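Local coordinates for protein endoglucanase A (Clostridium cellulolyticum, PDB 1EDG) that hydrolyses internal beta-1,4-glucosidic bonds of cellulose, acting through a family 5 glycoside hydrolase catalytic domain, at residues A[12-17]-A[328-334]; A[26-31]-A[371-376]; A[197-201]-A[235-240]; A[260-266]-A[309-315]. All coordinates share one frame; numbering follows the deposited sequence.

Interaction 1: residues A[12-17]-A[328-334]; sequences IPQKNI and AQAKARG
Lys15 and Ile17 close on the end of helix 316-332, at the main chain of Ala332, Arg333 and Gly334. Lys15 N donates to Ala332 O over 3.0 Å, while Ile17 CD1 packs on the backbone, 3.7 Å from Gly334 N. The close-packed part centres on Ala332, whose CB lies 3.5 Å from Pro13 O and 4.0 Å from Ile12 CG2. Ile12 also sets CG1 4.1 Å from Ala328 CB, and its side chain crosses that of Gln329 at about a right angle, CD1 3.5 Å from Gln329 NE2. The turn itself is a Schellman motif, with Gly334 at positive phi as its C-prime residue; the N-terminal arm thus passes over the helix's C-terminal end in the outer layer of the beta/alpha barrel, taking up the Ala332 carbonyl. Arg333 reaches back along the helix, and its NH1 grips both O and OE1 of Gln329, the two acceptors close to the guanidinium plane. Lys15 runs alongside in the same direction and lays CE over one face of that group, whose NH2 forms a salt bridge with Asp290. The more open side belongs to the exposed Gln14. With CG anti to its backbone N (chi1 169°) and the chain bent at chi2, its amide curls back so that NE2 reaches Lys15 O at 3.0 Å. OE1 then receives Lys331 NZ, also at 3.0 Å, at the partly exposed margin.

Interaction 2: residues A[26-31]-A[371-376]; sequences VKGLRL and MVKYAF
Arg30 NE donates to Phe376 O over 2.9 Å, the carbonyl pointing almost straight at the nitrogen and lying at the edge of the guanidinium group. The Phe376 ring is turned back toward helix 21-29: Lys27 CA sits over one face, 4.0 Å from the ring centroid in a CH-pi contact, and Lys27 CG covers the same ring near CE1. Arg30 O lies at the ring edge, 3.6 Å from Phe376 CD2, and also 3.5 Å from Ala375 CB. Next to this, Leu31 is an apolar wedge. Its CG stands anti to the backbone N (chi1 -180°), which carries CD2 to 3.8 Å from Val372 CG2 and CD1 to 4.0 Å from Met371 CE. In the TIM barrel these pieces come from the two ends of the chain: helix 21-29 leads into the first strand, 32-34, and helix 365-374 follows the last, 336-339. Positive phi at Arg30 ends the first helix and turns the chain toward that strand. Farther out, Arg30 NH1 has a weak bond to Gly74 O, and Leu31 is held by backbone hydrogen bonds to Asn76. From helix 365-374, Met371 packs on Met323 and Val327 of helix 316-332, and the Phe376 ring touches Lys331 of the same helix.

Interaction 3: residues A[197-201]-A[235-240]; sequences NQLNQ and YFRMPN
Asn197 directs its CG away from its own carbonyl carbon (chi1 -75°), whereas Gln201, one helical turn on, starts with CG anti to its backbone N and folds at chi2 (65°); both amides thereby meet the backbone of the loop 235-240. Asn197 ND2 gives a 2.8 Å bond to Tyr235 O, and OD1 accepts Arg237 N at 3.1 Å from above the carbonyl plane. The Gln201 amide pairs in its own plane with the backbone of Asn240: OE1 accepts the backbone N at 2.9 Å, and NE2 donates to Asn240 O at 3.0 Å, both bonds using carbonyl lone pairs. Between these two amide pairings, Pro239 CG rests on Asn200 CB at 3.9 Å. The amide of Asn200 is bonded through ND2 to Pro222 O and to a water that also touches Asn197 OD1 and Arg237 O. The contact thus joins helix 187-209 to the loop before barrel strand 249-254 at the surface, with peptide N-H and C=O groups of the loop satisfied by side-chain amides and bridging water.

Interaction 4: residues A[260-266]-A[309-315]; sequences NFAGLAM and GAVDKNN
Phe261 presents one ring face to a water whose oxygen sits 3.5 Å above the plane, displaced toward the rim; that water lies 2.8 Å from Val311 O and also reaches Phe261 O. Ala310 CB approaches CE2 of Phe261 obliquely at 4.1 Å. Around the same ring, Tyr322 meets it edge-to-face and Trp274 lies with its plane inclined by about 35°. The end of the short helix 259-262 offers its carbonyls to the loop: Ala262 O accepts Val311 N at 2.9 Å (160° at the hydrogen) and also receives a CA-H contact from Ala310. Lys313 lies farther along the loop. Fully extended beyond CG, its chain passes Met266 SD, 3.7 Å from CD, and delivers NZ to Leu264 O at 2.8 Å and to Phe261 O at 2.9 Å, with Thr271 O as a further acceptor. A buried ammonium is thus satisfied by main-chain oxygens, and the helix end probably stabilises its charge. Asp312 OD1 takes Asn314 N in an Asx turn. Such ties between the loops following strands 249-254 and 303-308 belong to the C-terminal rim of a TIM barrel, where family 5 enzymes carry their active site, the nucleophile near the end of the seventh strand.

In the fold
All four contacts lie in the layer of helices and loops around one closed barrel of eight parallel strands. Interactions 1 and 2 are neighbours, their centres 11 Å apart, and they touch where Lys331 of helix 316-332 packs on Phe376; their segments alternate along the chain, so segments near both ends of the chain meet on the same side of the barrel. Interactions 3 and 4 are nested inside the loops these two close and follow one another in series. They lie on opposite sides of the chain's centre, about 33 Å between centres. Helix 316-332 also follows directly on the loop of interaction 4, whose centre is about 25 Å from that of interaction 1. One joined pair and two separate ties are thus spread around the barrel.

Interaction 1: residues A[12-17]-A[328-334]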
loop_
_atom_site.group_PDB
_atom_site.type_symbol
_atom_site.label_atom_id
_atom_site.label_comp_id
_atom_site.label_asym_id
_atom_site.label_seq_id
_atom_site.Cartn_x
_atom_site.Cartn_y
_atom_site.Cartn_z
ATOM N N ILE A 12 -10.862 0.795 -22.640
ATOM C CA ILE A 12 -10.809 2.130 -22.044
ATOM C C ILE A 12 -9.710 2.964 -22.703
ATOM O O ILE A 12 -8.556 2.538 -22.774
ATOM C CB ILE A 12 -10.524 2.051 -20.522
ATOM C CG1 ILE A 12 -11.475 1.052 -19.846
ATOM C CG2 ILE A 12 -10.650 3.428 -19.884
ATOM C CD1 ILE A 12 -12.952 1.334 -20.071
ATOM N N PRO A 13 -10.064 4.156 -23.216
ATOM C CA PRO A 13 -9.105 5.052 -23.872
ATOM C C PRO A 13 -7.986 5.491 -22.924
ATOM O O PRO A 13 -8.243 5.895 -21.788
ATOM C CB PRO A 13 -9.973 6.245 -24.268
ATOM C CG PRO A 13 -11.334 5.646 -24.447
ATOM C CD PRO A 13 -11.423 4.726 -23.262
ATOM N N GLN A 14 -6.749 5.399 -23.398
ATOM C CA GLN A 14 -5.579 5.799 -22.618
ATOM C C GLN A 14 -5.485 7.328 -22.587
ATOM O O GLN A 14 -5.648 7.986 -23.616
ATOM C CB GLN A 14 -4.313 5.206 -23.250
ATOM C CG GLN A 14 -2.979 5.742 -22.703
ATOM C CD GLN A 14 -2.632 5.220 -21.315
ATOM O OE1 GLN A 14 -2.596 4.009 -21.083
ATOM N NE2 GLN A 14 -2.359 6.131 -20.391
ATOM N N LYS A 15 -5.263 7.894 -21.405
ATOM C CA LYS A 15 -5.140 9.343 -21.275
ATOM C C LYS A 15 -3.683 9.742 -21.456
ATOM O O LYS A 15 -2.789 8.904 -21.348
ATOM C CB LYS A 15 -5.663 9.811 -19.917
ATOM C CG LYS A 15 -7.150 9.578 -19.744
ATOM C CD LYS A 15 -7.685 10.248 -18.496
ATOM C CE LYS A 15 -9.184 9.998 -18.320
ATOM N NZ LYS A 15 -10.024 10.590 -19.410
ATOM N N ASN A 16 -3.441 11.011 -21.763
ATOM C CA ASN A 16 -2.076 11.484 -21.955
ATOM C C ASN A 16 -1.284 11.532 -20.651
ATOM O O ASN A 16 -1.735 12.108 -19.662
ATOM C CB ASN A 16 -2.066 12.867 -22.608
ATOM C CG ASN A 16 -0.659 13.415 -22.782
ATOM O OD1 ASN A 16 0.199 12.779 -23.406
ATOM N ND2 ASN A 16 -0.401 14.578 -22.200
ATOM N N ILE A 17 -0.125 10.886 -20.655
ATOM C CA ILE A 17 0.771 10.850 -19.502
ATOM C C ILE A 17 2.178 11.173 -20.008
ATOM O O ILE A 17 2.619 10.622 -21.015
ATOM C CB ILE A 17 0.755 9.446 -18.794
ATOM C CG1 ILE A 17 -0.457 9.328 -17.866
ATOM C CG2 ILE A 17 2.023 9.219 -17.980
ATOM C CD1 ILE A 17 -1.613 8.627 -18.481
ATOM N N ALA A 328 -8.257 -1.329 -15.050
ATOM C CA ALA A 328 -8.249 -0.719 -16.381
ATOM C C ALA A 328 -8.339 0.806 -16.296
ATOM O O ALA A 328 -7.605 1.514 -16.985
ATOM C CB ALA A 328 -9.393 -1.269 -17.225
ATOM N N GLN A 329 -9.232 1.312 -15.449
ATOM C CA GLN A 329 -9.400 2.754 -15.283
ATOM C C GLN A 329 -8.146 3.395 -14.681
ATOM O O GLN A 329 -7.765 4.504 -15.054
ATOM C CB GLN A 329 -10.629 3.057 -14.420
ATOM C CG GLN A 329 -11.966 2.697 -15.077
ATOM C CD GLN A 329 -12.303 3.565 -16.287
ATOM O OE1 GLN A 329 -11.707 4.620 -16.506
ATOM N NE2 GLN A 329 -13.268 3.121 -17.076
ATOM N N ALA A 330 -7.495 2.690 -13.762
ATOM C CA ALA A 330 -6.271 3.210 -13.151
ATOM C C ALA A 330 -5.143 3.249 -14.192
ATOM O O ALA A 330 -4.418 4.245 -14.305
ATOM C CB ALA A 330 -5.859 2.354 -11.940
ATOM N N LYS A 331 -5.015 2.179 -14.976
ATOM C CA LYS A 331 -3.978 2.086 -16.001
ATOM C C LYS A 331 -4.103 3.217 -17.028
ATOM O O LYS A 331 -3.097 3.802 -17.449
ATOM C CB LYS A 331 -4.036 0.706 -16.677
ATOM C CG LYS A 331 -2.916 0.405 -17.663
ATOM C CD LYS A 331 -3.312 0.816 -19.063
ATOM C CE LYS A 331 -2.259 0.459 -20.087
ATOM N NZ LYS A 331 -2.636 1.038 -21.413
ATOM N N ALA A 332 -5.337 3.537 -17.406
ATOM C CA ALA A 332 -5.598 4.604 -18.376
ATOM C C ALA A 332 -5.100 5.959 -17.871
ATOM O O ALA A 332 -4.868 6.872 -18.661
ATOM C CB ALA A 332 -7.097 4.678 -18.692
ATOM N N ARG A 333 -4.944 6.088 -16.554
ATOM C CA ARG A 333 -4.474 7.332 -15.948
ATOM C C ARG A 333 -3.048 7.211 -15.395
ATOM O O ARG A 333 -2.600 8.058 -14.612
ATOM C CB ARG A 333 -5.448 7.779 -14.851
ATOM C CG ARG A 333 -6.848 8.122 -15.367
ATOM C CD ARG A 333 -7.855 8.070 -14.232
ATOM N NE ARG A 333 -9.216 8.434 -14.624
ATOM C CZ ARG A 333 -10.064 7.634 -15.265
ATOM N NH1 ARG A 333 -9.699 6.402 -15.603
ATOM N NH2 ARG A 333 -11.288 8.060 -15.561
ATOM N N GLY A 334 -2.345 6.159 -15.816
ATOM C CA GLY A 334 -0.967 5.923 -15.408
ATOM C C GLY A 334 -0.749 5.533 -13.955
ATOM O O GLY A 334 0.378 5.614 -13.462
#

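Interaction 2: residues A[26-31]-A[371-376]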
loop_
_atom_site.group_PDB
_atom_site.type_symbol
_atom_site.label_atom_id
_atom_site.label_comp_id
_atom_site.label_asym_id
_atom_site.label_seq_id
_atom_site.Cartn_x
_atom_site.Cartn_y
_atom_site.Cartn_z
ATOM N N VAL A 26 6.974 3.629 -12.621
ATOM C CA VAL A 26 5.712 3.053 -12.156
ATOM C C VAL A 26 5.158 1.994 -13.130
ATOM O O VAL A 26 4.666 0.943 -12.702
ATOM C CB VAL A 26 4.669 4.174 -11.860
ATOM C CG1 VAL A 26 3.276 3.601 -11.678
ATOM C CG2 VAL A 26 5.078 4.918 -10.604
ATOM N N LYS A 27 5.244 2.259 -14.431
ATOM C CA LYS A 27 4.776 1.293 -15.415
ATOM C C LYS A 27 5.521 -0.029 -15.236
ATOM O O LYS A 27 4.923 -1.093 -15.351
ATOM C CB LYS A 27 4.996 1.820 -16.832
ATOM C CG LYS A 27 4.130 3.004 -17.178
ATOM C CD LYS A 27 4.520 3.590 -18.529
ATOM C CE LYS A 27 4.311 2.598 -19.658
ATOM N NZ LYS A 27 4.648 3.230 -20.964
ATOM N N GLY A 28 6.816 0.051 -14.932
ATOM C CA GLY A 28 7.629 -1.137 -14.740
ATOM C C GLY A 28 7.204 -1.992 -13.559
ATOM O O GLY A 28 7.424 -3.208 -13.559
ATOM N N LEU A 29 6.591 -1.374 -12.553
ATOM C CA LEU A 29 6.125 -2.114 -11.376
ATOM C C LEU A 29 4.984 -3.054 -11.774
ATOM O O LEU A 29 4.732 -4.070 -11.111
ATOM C CB LEU A 29 5.662 -1.153 -10.273
ATOM C CG LEU A 29 6.625 -0.058 -9.784
ATOM C CD1 LEU A 29 6.084 0.546 -8.503
ATOM C CD2 LEU A 29 7.995 -0.601 -9.527
ATOM N N ARG A 30 4.287 -2.667 -12.844
ATOM C CA ARG A 30 3.185 -3.407 -13.465
ATOM C C ARG A 30 1.885 -3.659 -12.691
ATOM O O ARG A 30 0.811 -3.205 -13.107
ATOM C CB ARG A 30 3.697 -4.712 -14.086
ATOM C CG ARG A 30 2.718 -5.294 -15.090
ATOM C CD ARG A 30 3.252 -6.535 -15.767
ATOM N NE ARG A 30 2.340 -6.993 -16.813
ATOM C CZ ARG A 30 1.920 -8.248 -16.954
ATOM N NH1 ARG A 30 2.326 -9.190 -16.111
ATOM N NH2 ARG A 30 1.100 -8.562 -17.948
ATOM N N LEU A 31 1.979 -4.421 -11.605
ATOM C CA LEU A 31 0.831 -4.766 -10.761
ATOM C C LEU A 31 1.446 -5.303 -9.472
ATOM O O LEU A 31 2.434 -6.035 -9.521
ATOM C CB LEU A 31 -0.018 -5.860 -11.430
ATOM C CG LEU A 31 -1.270 -6.342 -10.691
ATOM C CD1 LEU A 31 -2.298 -5.230 -10.608
ATOM C CD2 LEU A 31 -1.857 -7.549 -11.411
ATOM N N MET A 371 -7.262 -8.762 -13.522
ATOM C CA MET A 371 -6.363 -7.680 -13.120
ATOM C C MET A 371 -5.086 -7.670 -13.967
ATOM O O MET A 371 -4.644 -6.616 -14.419
ATOM C CB MET A 371 -6.001 -7.796 -11.639
ATOM C CG MET A 371 -7.176 -7.553 -10.707
ATOM S SD MET A 371 -6.721 -7.808 -8.977
ATOM C CE MET A 371 -5.604 -6.407 -8.695
ATOM N N VAL A 372 -4.488 -8.842 -14.173
ATOM C CA VAL A 372 -3.270 -8.937 -14.971
ATOM C C VAL A 372 -3.539 -8.508 -16.417
ATOM O O VAL A 372 -2.736 -7.798 -17.027
ATOM C CB VAL A 372 -2.683 -10.372 -14.945
ATOM C CG1 VAL A 372 -1.478 -10.468 -15.868
ATOM C CG2 VAL A 372 -2.269 -10.731 -13.528
ATOM N N LYS A 373 -4.695 -8.898 -16.935
ATOM C CA LYS A 373 -5.074 -8.564 -18.300
ATOM C C LYS A 373 -5.136 -7.052 -18.539
ATOM O O LYS A 373 -4.706 -6.566 -19.581
ATOM C CB LYS A 373 -6.421 -9.219 -18.626
ATOM C CG LYS A 373 -7.000 -8.857 -19.973
ATOM C CD LYS A 373 -8.259 -9.666 -20.242
ATOM C CE LYS A 373 -8.988 -9.146 -21.470
ATOM N NZ LYS A 373 -8.069 -8.986 -22.631
ATOM N N TYR A 374 -5.615 -6.307 -17.547
ATOM C CA TYR A 374 -5.750 -4.868 -17.688
ATOM C C TYR A 374 -4.665 -3.999 -17.058
ATOM O O TYR A 374 -4.735 -2.768 -17.126
ATOM C CB TYR A 374 -7.145 -4.445 -17.238
ATOM C CG TYR A 374 -8.211 -4.988 -18.164
ATOM C CD1 TYR A 374 -8.294 -4.545 -19.487
ATOM C CD2 TYR A 374 -9.095 -5.982 -17.744
ATOM C CE1 TYR A 374 -9.227 -5.081 -20.369
ATOM C CE2 TYR A 374 -10.037 -6.529 -18.621
ATOM C CZ TYR A 374 -10.094 -6.074 -19.933
ATOM O OH TYR A 374 -11.003 -6.626 -20.813
ATOM N N ALA A 375 -3.649 -4.628 -16.479
ATOM C CA ALA A 375 -2.545 -3.887 -15.875
ATOM C C ALA A 375 -1.608 -3.390 -16.980
ATOM O O ALA A 375 -1.877 -3.597 -18.165
ATOM C CB ALA A 375 -1.788 -4.779 -14.900
ATOM N N PHE A 376 -0.507 -2.750 -16.599
ATOM C CA PHE A 376 0.457 -2.237 -17.574
ATOM C C PHE A 376 1.057 -3.371 -18.389
ATOM O O PHE A 376 1.285 -4.466 -17.871
ATOM C CB PHE A 376 1.593 -1.471 -16.882
ATOM C CG PHE A 376 1.156 -0.188 -16.227
ATOM C CD1 PHE A 376 0.832 0.929 -16.998
ATOM C CD2 PHE A 376 1.069 -0.096 -14.841
ATOM C CE1 PHE A 376 0.426 2.115 -16.396
ATOM C CE2 PHE A 376 0.666 1.083 -14.234
ATOM C CZ PHE A 376 0.343 2.189 -15.010
#

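Interaction 3: residues A[197-201]-A[235-240]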
loop_
_atom_site.group_PDB
_atom_site.type_symbol
_atom_site.label_atom_id
_atom_site.label_comp_id
_atom_site.label_asym_id
_atom_site.label_seq_id
_atom_site.Cartn_x
_atom_site.Cartn_y
_atom_site.Cartn_z
ATOM N N ASN A 197 2.631 16.376 7.145
ATOM C CA ASN A 197 3.537 17.015 6.190
ATOM C C ASN A 197 4.947 17.052 6.794
ATOM O O ASN A 197 5.936 16.752 6.114
ATOM C CB ASN A 197 3.079 18.448 5.854
ATOM C CG ASN A 197 1.870 18.485 4.927
ATOM O OD1 ASN A 197 1.633 17.556 4.151
ATOM N ND2 ASN A 197 1.110 19.573 4.990
ATOM N N GLN A 198 5.030 17.384 8.083
ATOM C CA GLN A 198 6.310 17.451 8.787
ATOM C C GLN A 198 6.970 16.076 8.913
ATOM O O GLN A 198 8.167 15.930 8.657
ATOM C CB GLN A 198 6.128 18.085 10.174
ATOM C CG GLN A 198 5.672 19.557 10.137
ATOM C CD GLN A 198 5.387 20.140 11.524
ATOM O OE1 GLN A 198 4.266 20.575 11.815
ATOM N NE2 GLN A 198 6.403 20.155 12.383
ATOM N N LEU A 199 6.189 15.064 9.281
ATOM C CA LEU A 199 6.724 13.711 9.420
ATOM C C LEU A 199 7.213 13.136 8.087
ATOM O O LEU A 199 8.245 12.462 8.039
ATOM C CB LEU A 199 5.704 12.797 10.102
ATOM C CG LEU A 199 5.416 13.176 11.564
ATOM C CD1 LEU A 199 4.267 12.337 12.108
ATOM C CD2 LEU A 199 6.667 13.022 12.419
ATOM N N ASN A 200 6.500 13.430 7.001
ATOM C CA ASN A 200 6.919 12.973 5.675
ATOM C C ASN A 200 8.268 13.616 5.347
ATOM O O ASN A 200 9.175 12.969 4.813
ATOM C CB ASN A 200 5.879 13.357 4.615
ATOM C CG ASN A 200 4.799 12.309 4.449
ATOM O OD1 ASN A 200 5.057 11.112 4.596
ATOM N ND2 ASN A 200 3.592 12.745 4.114
ATOM N N GLN A 201 8.406 14.894 5.698
ATOM C CA GLN A 201 9.641 15.630 5.466
ATOM C C GLN A 201 10.798 15.022 6.270
ATOM O O GLN A 201 11.899 14.843 5.744
ATOM C CB GLN A 201 9.454 17.109 5.825
ATOM C CG GLN A 201 10.649 17.971 5.490
ATOM C CD GLN A 201 10.922 18.041 3.999
ATOM O OE1 GLN A 201 10.178 18.683 3.259
ATOM N NE2 GLN A 201 11.983 17.389 3.554
ATOM N N TYR A 235 -4.019 21.525 1.638
ATOM C CA TYR A 235 -3.088 21.482 2.768
ATOM C C TYR A 235 -1.943 20.482 2.600
ATOM O O TYR A 235 -0.924 20.585 3.294
ATOM C CB TYR A 235 -3.837 21.204 4.074
ATOM C CG TYR A 235 -4.797 22.302 4.454
ATOM C CD1 TYR A 235 -4.326 23.555 4.844
ATOM C CD2 TYR A 235 -6.176 22.109 4.382
ATOM C CE1 TYR A 235 -5.204 24.595 5.146
ATOM C CE2 TYR A 235 -7.067 23.140 4.680
ATOM C CZ TYR A 235 -6.571 24.381 5.060
ATOM O OH TYR A 235 -7.431 25.417 5.340
ATOM N N PHE A 236 -2.105 19.515 1.698
ATOM C CA PHE A 236 -1.061 18.516 1.465
ATOM C C PHE A 236 0.162 19.156 0.817
ATOM O O PHE A 236 0.043 19.863 -0.187
ATOM C CB PHE A 236 -1.575 17.377 0.573
ATOM C CG PHE A 236 -0.548 16.301 0.307
ATOM C CD1 PHE A 236 -0.275 15.327 1.262
ATOM C CD2 PHE A 236 0.151 16.268 -0.896
ATOM C CE1 PHE A 236 0.679 14.338 1.024
ATOM C CE2 PHE A 236 1.112 15.280 -1.146
ATOM C CZ PHE A 236 1.376 14.314 -0.186
ATOM N N ARG A 237 1.334 18.896 1.385
ATOM C CA ARG A 237 2.573 19.441 0.854
ATOM C C ARG A 237 3.595 18.350 0.564
ATOM O O ARG A 237 3.985 17.595 1.455
ATOM C CB ARG A 237 3.166 20.456 1.832
ATOM C CG ARG A 237 2.396 21.762 1.925
ATOM C CD ARG A 237 3.032 22.681 2.950
ATOM N NE ARG A 237 4.472 22.825 2.738
ATOM C CZ ARG A 237 5.275 23.551 3.512
ATOM N NH1 ARG A 237 4.783 24.212 4.555
ATOM N NH2 ARG A 237 6.577 23.609 3.246
ATOM N N MET A 238 4.015 18.260 -0.691
ATOM C CA MET A 238 5.006 17.275 -1.099
ATOM C C MET A 238 6.326 17.644 -0.427
ATOM O O MET A 238 6.702 18.811 -0.402
ATOM C CB MET A 238 5.191 17.330 -2.612
ATOM C CG MET A 238 5.609 16.017 -3.232
ATOM S SD MET A 238 4.159 15.022 -3.568
ATOM C CE MET A 238 3.582 15.868 -5.007
ATOM N N PRO A 239 7.057 16.654 0.107
ATOM C CA PRO A 239 8.337 16.921 0.774
ATOM C C PRO A 239 9.417 17.490 -0.150
ATOM O O PRO A 239 9.467 17.168 -1.339
ATOM C CB PRO A 239 8.763 15.536 1.276
ATOM C CG PRO A 239 7.486 14.776 1.370
ATOM C CD PRO A 239 6.740 15.216 0.153
ATOM N N ASN A 240 10.289 18.317 0.417
ATOM C CA ASN A 240 11.407 18.902 -0.310
ATOM C C ASN A 240 12.481 17.814 -0.360
ATOM O O ASN A 240 12.849 17.257 0.676
ATOM C CB ASN A 240 11.946 20.126 0.448
ATOM C CG ASN A 240 13.130 20.772 -0.252
ATOM O OD1 ASN A 240 14.281 20.601 0.155
ATOM N ND2 ASN A 240 12.850 21.525 -1.308
HETATM O O HOH W 1 3.288 15.489 3.128
HETATM O O HOH W 2 6.011 17.663 3.380
#

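Interaction 4: residues A[260-266]-A[309-315]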
loop_
_atom_site.group_PDB
_atom_site.type_symbol
_atom_site.label_atom_id
_atom_site.label_comp_id
_atom_site.label_asym_id
_atom_site.label_seq_id
_atom_site.Cartn_x
_atom_site.Cartn_y
_atom_site.Cartn_z
ATOM N N ASN A 260 -19.085 0.451 0.822
ATOM C CA ASN A 260 -20.212 -0.433 1.129
ATOM C C ASN A 260 -20.178 -1.732 0.336
ATOM O O ASN A 260 -20.759 -2.730 0.750
ATOM C CB ASN A 260 -21.554 0.279 0.936
ATOM C CG ASN A 260 -21.889 0.521 -0.522
ATOM O OD1 ASN A 260 -20.999 0.701 -1.359
ATOM N ND2 ASN A 260 -23.180 0.533 -0.836
ATOM N N PHE A 261 -19.518 -1.701 -0.818
ATOM C CA PHE A 261 -19.380 -2.883 -1.656
ATOM C C PHE A 261 -18.026 -3.555 -1.415
ATOM O O PHE A 261 -17.944 -4.759 -1.175
ATOM C CB PHE A 261 -19.498 -2.506 -3.138
ATOM C CG PHE A 261 -19.082 -3.605 -4.072
ATOM C CD1 PHE A 261 -19.917 -4.696 -4.291
ATOM C CD2 PHE A 261 -17.824 -3.589 -4.669
ATOM C CE1 PHE A 261 -19.504 -5.762 -5.086
ATOM C CE2 PHE A 261 -17.401 -4.650 -5.466
ATOM C CZ PHE A 261 -18.244 -5.741 -5.674
ATOM N N ALA A 262 -16.964 -2.762 -1.500
ATOM C CA ALA A 262 -15.610 -3.265 -1.343
ATOM C C ALA A 262 -15.184 -3.774 0.037
ATOM O O ALA A 262 -14.425 -4.746 0.121
ATOM C CB ALA A 262 -14.616 -2.227 -1.842
ATOM N N GLY A 263 -15.649 -3.143 1.113
ATOM C CA GLY A 263 -15.219 -3.592 2.427
ATOM C C GLY A 263 -16.224 -3.821 3.543
ATOM O O GLY A 263 -15.941 -4.586 4.468
ATOM N N LEU A 264 -17.371 -3.153 3.491
ATOM C CA LEU A 264 -18.386 -3.303 4.534
ATOM C C LEU A 264 -19.098 -4.657 4.449
ATOM O O LEU A 264 -19.716 -4.982 3.434
ATOM C CB LEU A 264 -19.401 -2.164 4.432
ATOM C CG LEU A 264 -20.415 -2.024 5.568
ATOM C CD1 LEU A 264 -19.677 -1.815 6.881
ATOM C CD2 LEU A 264 -21.342 -0.850 5.283
ATOM N N ALA A 265 -19.017 -5.442 5.519
ATOM C CA ALA A 265 -19.651 -6.760 5.549
ATOM C C ALA A 265 -21.159 -6.659 5.380
ATOM O O ALA A 265 -21.770 -5.657 5.752
ATOM C CB ALA A 265 -19.320 -7.482 6.853
ATOM N N MET A 266 -21.757 -7.713 4.838
ATOM C CA MET A 266 -23.200 -7.746 4.623
ATOM C C MET A 266 -23.927 -7.536 5.947
ATOM O O MET A 266 -24.863 -6.736 6.035
ATOM C CB MET A 266 -23.618 -9.081 4.003
ATOM C CG MET A 266 -23.071 -9.319 2.604
ATOM S SD MET A 266 -23.545 -8.005 1.463
ATOM C CE MET A 266 -25.208 -8.521 1.045
ATOM N N GLY A 309 -9.131 -3.630 -3.401
ATOM C CA GLY A 309 -9.681 -4.973 -3.363
ATOM C C GLY A 309 -11.143 -4.963 -2.960
ATOM O O GLY A 309 -11.701 -3.911 -2.654
ATOM N N ALA A 310 -11.765 -6.138 -2.986
ATOM C CA ALA A 310 -13.166 -6.289 -2.614
ATOM C C ALA A 310 -13.298 -7.591 -1.834
ATOM O O ALA A 310 -12.772 -8.629 -2.240
ATOM C CB ALA A 310 -14.052 -6.316 -3.855
ATOM N N VAL A 311 -13.962 -7.508 -0.691
ATOM C CA VAL A 311 -14.163 -8.649 0.185
ATOM C C VAL A 311 -15.108 -9.695 -0.428
ATOM O O VAL A 311 -16.044 -9.360 -1.151
ATOM C CB VAL A 311 -14.688 -8.157 1.568
ATOM C CG1 VAL A 311 -16.133 -7.674 1.474
ATOM C CG2 VAL A 311 -14.544 -9.221 2.590
ATOM N N ASP A 312 -14.850 -10.966 -0.146
ATOM C CA ASP A 312 -15.682 -12.052 -0.664
ATOM C C ASP A 312 -17.088 -12.035 -0.066
ATOM O O ASP A 312 -17.257 -12.112 1.154
ATOM C CB ASP A 312 -15.010 -13.399 -0.381
ATOM C CG ASP A 312 -15.843 -14.594 -0.840
ATOM O OD1 ASP A 312 -16.716 -14.457 -1.725
ATOM O OD2 ASP A 312 -15.597 -15.695 -0.308
ATOM N N LYS A 313 -18.091 -11.911 -0.931
ATOM C CA LYS A 313 -19.492 -11.915 -0.512
ATOM C C LYS A 313 -20.225 -12.919 -1.393
ATOM O O LYS A 313 -21.400 -12.731 -1.714
ATOM C CB LYS A 313 -20.116 -10.519 -0.675
ATOM C CG LYS A 313 -19.648 -9.505 0.363
ATOM C CD LYS A 313 -20.131 -8.098 0.055
ATOM C CE LYS A 313 -19.671 -7.141 1.141
ATOM N NZ LYS A 313 -19.885 -5.715 0.782
ATOM N N ASN A 314 -19.529 -14.000 -1.749
ATOM C CA ASN A 314 -20.059 -15.045 -2.633
ATOM C C ASN A 314 -20.606 -14.375 -3.890
ATOM O O ASN A 314 -21.723 -14.653 -4.327
ATOM C CB ASN A 314 -21.157 -15.860 -1.941
ATOM C CG ASN A 314 -20.640 -16.633 -0.742
ATOM O OD1 ASN A 314 -19.706 -17.432 -0.854
ATOM N ND2 ASN A 314 -21.230 -16.381 0.421
ATOM N N ASN A 315 -19.780 -13.522 -4.488
ATOM C CA ASN A 315 -20.162 -12.757 -5.675
ATOM C C ASN A 315 -19.002 -12.686 -6.657
ATOM O O ASN A 315 -18.549 -11.599 -7.025
ATOM C CB ASN A 315 -20.608 -11.338 -5.269
ATOM C CG ASN A 315 -19.551 -10.572 -4.445
ATOM O OD1 ASN A 315 -19.698 -9.372 -4.220
ATOM N ND2 ASN A 315 -18.505 -11.253 -3.991
HETATM O O HOH W 3 -17.676 -7.543 -2.576
#